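PDB 1H4V: histidine--tRNA ligase, which catalyses the ATP-dependent attachment of L-histidine to tRNA(His), releasing AMP and diphosphate, and works as a homodimer. Local coordinates for residues Ala141-Leu146 / Val303-Gly308. Residues are numbered along the deposited sequence; the frame is centred on the assembly and turned at random.
Sequences AEAVVL and VGFAFG
The carbonyl oxygen of A143 meets two ring atoms of F305, CD1 at 3.3 Å and CE1 at 3.4 Å. It approaches the ring obliquely, a van der Waals contact, perhaps with a weak electrostatic share; no hydrogen bond joins segment 141-146 of helix 137-153 to strand 303-308. F305 CG sits between its backbone N and carbonyl carbon (chi1 67°), on a CB that already points at the helix. One helical turn on from A143, L146 CB lies at the ring edge, near its plane, 3.9 Å from CE1. A143 faces the strand with its methyl: CB is 4.2 Å from V303 CG2 and 4.3 Å from G304 CA. The backbones come closest here, with A143 CA and G304 CA 5.5 Å apart. A CB on G304 would point away from the helix. The segment axes approach to 7.8 Å and run nearly parallel, 18° apart. Y129 of strand 123-132 meets the F305 ring with planes at about 30°, and F269 and L147 also touch F305. On the same helix E142 makes salt bridges to R103 and to R352 of the second subunit, so this turn also reaches the dimer interface. An alanine in place of F305 would probably open a gap beneath the helix and take the ring from A143 O and L146 CB. Strand 302-308 and the helix after G308, its N-cap residue, form motif 3 of the class II catalytic domain. What passes directly between the two segments is apolar packing plus the oblique carbonyl-ring contact, which gives little directional constraint.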
ATOM      1  N   ALA A 141      -6.451  -4.471 -27.531  1.00 20.06           N
ATOM      2  CA  ALA A 141      -6.522  -3.053 -27.844  1.00 18.98           C
ATOM      3  C   ALA A 141      -6.878  -2.271 -26.578  1.00 18.57           C
ATOM      4  O   ALA A 141      -6.387  -1.160 -26.363  1.00 19.31           O
ATOM      5  CB  ALA A 141      -7.564  -2.806 -28.940  1.00 13.48           C
ATOM      6  N   GLU A 142      -7.732  -2.853 -25.740  1.00 17.07           N
ATOM      7  CA  GLU A 142      -8.142  -2.197 -24.503  1.00 17.67           C
ATOM      8  C   GLU A 142      -6.963  -2.067 -23.541  1.00 17.84           C
ATOM      9  O   GLU A 142      -6.783  -1.023 -22.917  1.00 19.90           O
ATOM     10  CB  GLU A 142      -9.284  -2.973 -23.843  1.00 17.15           C
ATOM     11  CG  GLU A 142      -9.788  -2.376 -22.552  1.00 18.21           C
ATOM     12  CD  GLU A 142     -11.091  -3.012 -22.086  1.00 23.78           C
ATOM     13  OE1 GLU A 142     -12.122  -2.303 -22.022  1.00 23.62           O
ATOM     14  OE2 GLU A 142     -11.088  -4.224 -21.785  1.00 25.38           O
ATOM     15  N   ALA A 143      -6.156  -3.120 -23.434  1.00 16.39           N
ATOM     16  CA  ALA A 143      -4.988  -3.105 -22.558  1.00 14.83           C
ATOM     17  C   ALA A 143      -4.066  -1.962 -22.972  1.00 14.95           C
ATOM     18  O   ALA A 143      -3.580  -1.206 -22.127  1.00 14.61           O
ATOM     19  CB  ALA A 143      -4.243  -4.438 -22.647  1.00 12.88           C
ATOM     20  N   VAL A 144      -3.839  -1.845 -24.279  1.00 14.28           N
ATOM     21  CA  VAL A 144      -2.988  -0.795 -24.837  1.00 15.55           C
ATOM     22  C   VAL A 144      -3.562   0.596 -24.544  1.00 17.30           C
ATOM     23  O   VAL A 144      -2.874   1.466 -24.006  1.00 16.59           O
ATOM     24  CB  VAL A 144      -2.819  -0.960 -26.377  1.00 15.97           C
ATOM     25  CG1 VAL A 144      -2.097   0.235 -26.950  1.00 16.79           C
ATOM     26  CG2 VAL A 144      -2.021  -2.240 -26.695  1.00 15.46           C
ATOM     27  N   VAL A 145      -4.826   0.806 -24.893  1.00 17.79           N
ATOM     28  CA  VAL A 145      -5.460   2.097 -24.651  1.00 16.27           C
ATOM     29  C   VAL A 145      -5.506   2.440 -23.165  1.00 14.07           C
ATOM     30  O   VAL A 145      -5.285   3.585 -22.793  1.00 13.59           O
ATOM     31  CB  VAL A 145      -6.894   2.132 -25.207  1.00 19.20           C
ATOM     32  CG1 VAL A 145      -7.502   3.508 -24.979  1.00 24.87           C
ATOM     33  CG2 VAL A 145      -6.879   1.806 -26.687  1.00 22.15           C
ATOM     34  N   LEU A 146      -5.794   1.453 -22.317  1.00 13.72           N
ATOM     35  CA  LEU A 146      -5.847   1.690 -20.875  1.00 14.92           C
ATOM     36  C   LEU A 146      -4.500   2.184 -20.330  1.00 15.77           C
ATOM     37  O   LEU A 146      -4.463   3.091 -19.501  1.00 16.91           O
ATOM     38  CB  LEU A 146      -6.267   0.423 -20.127  1.00 13.05           C
ATOM     39  CG  LEU A 146      -7.758   0.076 -20.087  1.00 15.15           C
ATOM     40  CD1 LEU A 146      -7.957  -1.167 -19.252  1.00 13.08           C
ATOM     41  CD2 LEU A 146      -8.557   1.229 -19.495  1.00 12.63           C
ATOM     42  N   VAL A 303      -4.078 -11.098 -21.122  1.00 15.83           N
ATOM     43  CA  VAL A 303      -3.436  -9.963 -21.755  1.00 14.40           C
ATOM     44  C   VAL A 303      -3.483  -8.856 -20.720  1.00 14.62           C
ATOM     45  O   VAL A 303      -4.450  -8.744 -19.966  1.00 17.48           O
ATOM     46  CB  VAL A 303      -4.172  -9.540 -23.057  1.00 13.10           C
ATOM     47  CG1 VAL A 303      -5.582  -9.091 -22.742  1.00 13.45           C
ATOM     48  CG2 VAL A 303      -3.406  -8.424 -23.749  1.00 12.01           C
ATOM     49  N   GLY A 304      -2.429  -8.054 -20.661  1.00 13.89           N
ATOM     50  CA  GLY A 304      -2.385  -6.984 -19.687  1.00 12.07           C
ATOM     51  C   GLY A 304      -1.107  -6.186 -19.799  1.00 12.68           C
ATOM     52  O   GLY A 304      -0.406  -6.277 -20.810  1.00 14.92           O
ATOM     53  N   PHE A 305      -0.805  -5.405 -18.765  1.00 10.50           N
ATOM     54  CA  PHE A 305       0.397  -4.587 -18.762  1.00 10.46           C
ATOM     55  C   PHE A 305       0.831  -4.219 -17.355  1.00 10.46           C
ATOM     56  O   PHE A 305       0.125  -4.469 -16.382  1.00 12.59           O
ATOM     57  CB  PHE A 305       0.162  -3.290 -19.553  1.00  7.78           C
ATOM     58  CG  PHE A 305      -0.833  -2.352 -18.913  1.00 12.35           C
ATOM     59  CD1 PHE A 305      -2.139  -2.265 -19.387  1.00 15.74           C
ATOM     60  CD2 PHE A 305      -0.459  -1.542 -17.844  1.00  9.28           C
ATOM     61  CE1 PHE A 305      -3.060  -1.378 -18.805  1.00 11.19           C
ATOM     62  CE2 PHE A 305      -1.370  -0.661 -17.260  1.00 13.90           C
ATOM     63  CZ  PHE A 305      -2.671  -0.577 -17.742  1.00  9.21           C
ATOM     64  N   ALA A 306       1.998  -3.601 -17.266  1.00 10.44           N
ATOM     65  CA  ALA A 306       2.540  -3.128 -16.003  1.00 11.96           C
ATOM     66  C   ALA A 306       3.379  -1.909 -16.327  1.00 12.03           C
ATOM     67  O   ALA A 306       3.907  -1.800 -17.429  1.00 15.50           O
ATOM     68  CB  ALA A 306       3.424  -4.200 -15.356  1.00  5.73           C
ATOM     69  N   PHE A 307       3.456  -0.970 -15.394  1.00 13.37           N
ATOM     70  CA  PHE A 307       4.319   0.199 -15.557  1.00 13.20           C
ATOM     71  C   PHE A 307       4.923   0.536 -14.191  1.00 12.02           C
ATOM     72  O   PHE A 307       4.309   0.307 -13.149  1.00 11.97           O
ATOM     73  CB  PHE A 307       3.583   1.393 -16.198  1.00 11.91           C
ATOM     74  CG  PHE A 307       2.503   2.007 -15.353  1.00  8.39           C
ATOM     75  CD1 PHE A 307       2.815   2.719 -14.199  1.00  8.15           C
ATOM     76  CD2 PHE A 307       1.176   1.943 -15.764  1.00  9.61           C
ATOM     77  CE1 PHE A 307       1.816   3.368 -13.472  1.00 15.73           C
ATOM     78  CE2 PHE A 307       0.164   2.586 -15.047  1.00  7.60           C
ATOM     79  CZ  PHE A 307       0.481   3.302 -13.902  1.00  9.02           C
ATOM     80  N   GLY A 308       6.156   1.017 -14.203  1.00 14.15           N
ATOM     81  CA  GLY A 308       6.832   1.347 -12.961  1.00 11.35           C
ATOM     82  C   GLY A 308       6.464   2.727 -12.465  1.00 10.30           C
ATOM     83  O   GLY A 308       6.589   3.718 -13.186  1.00 11.22           O
TER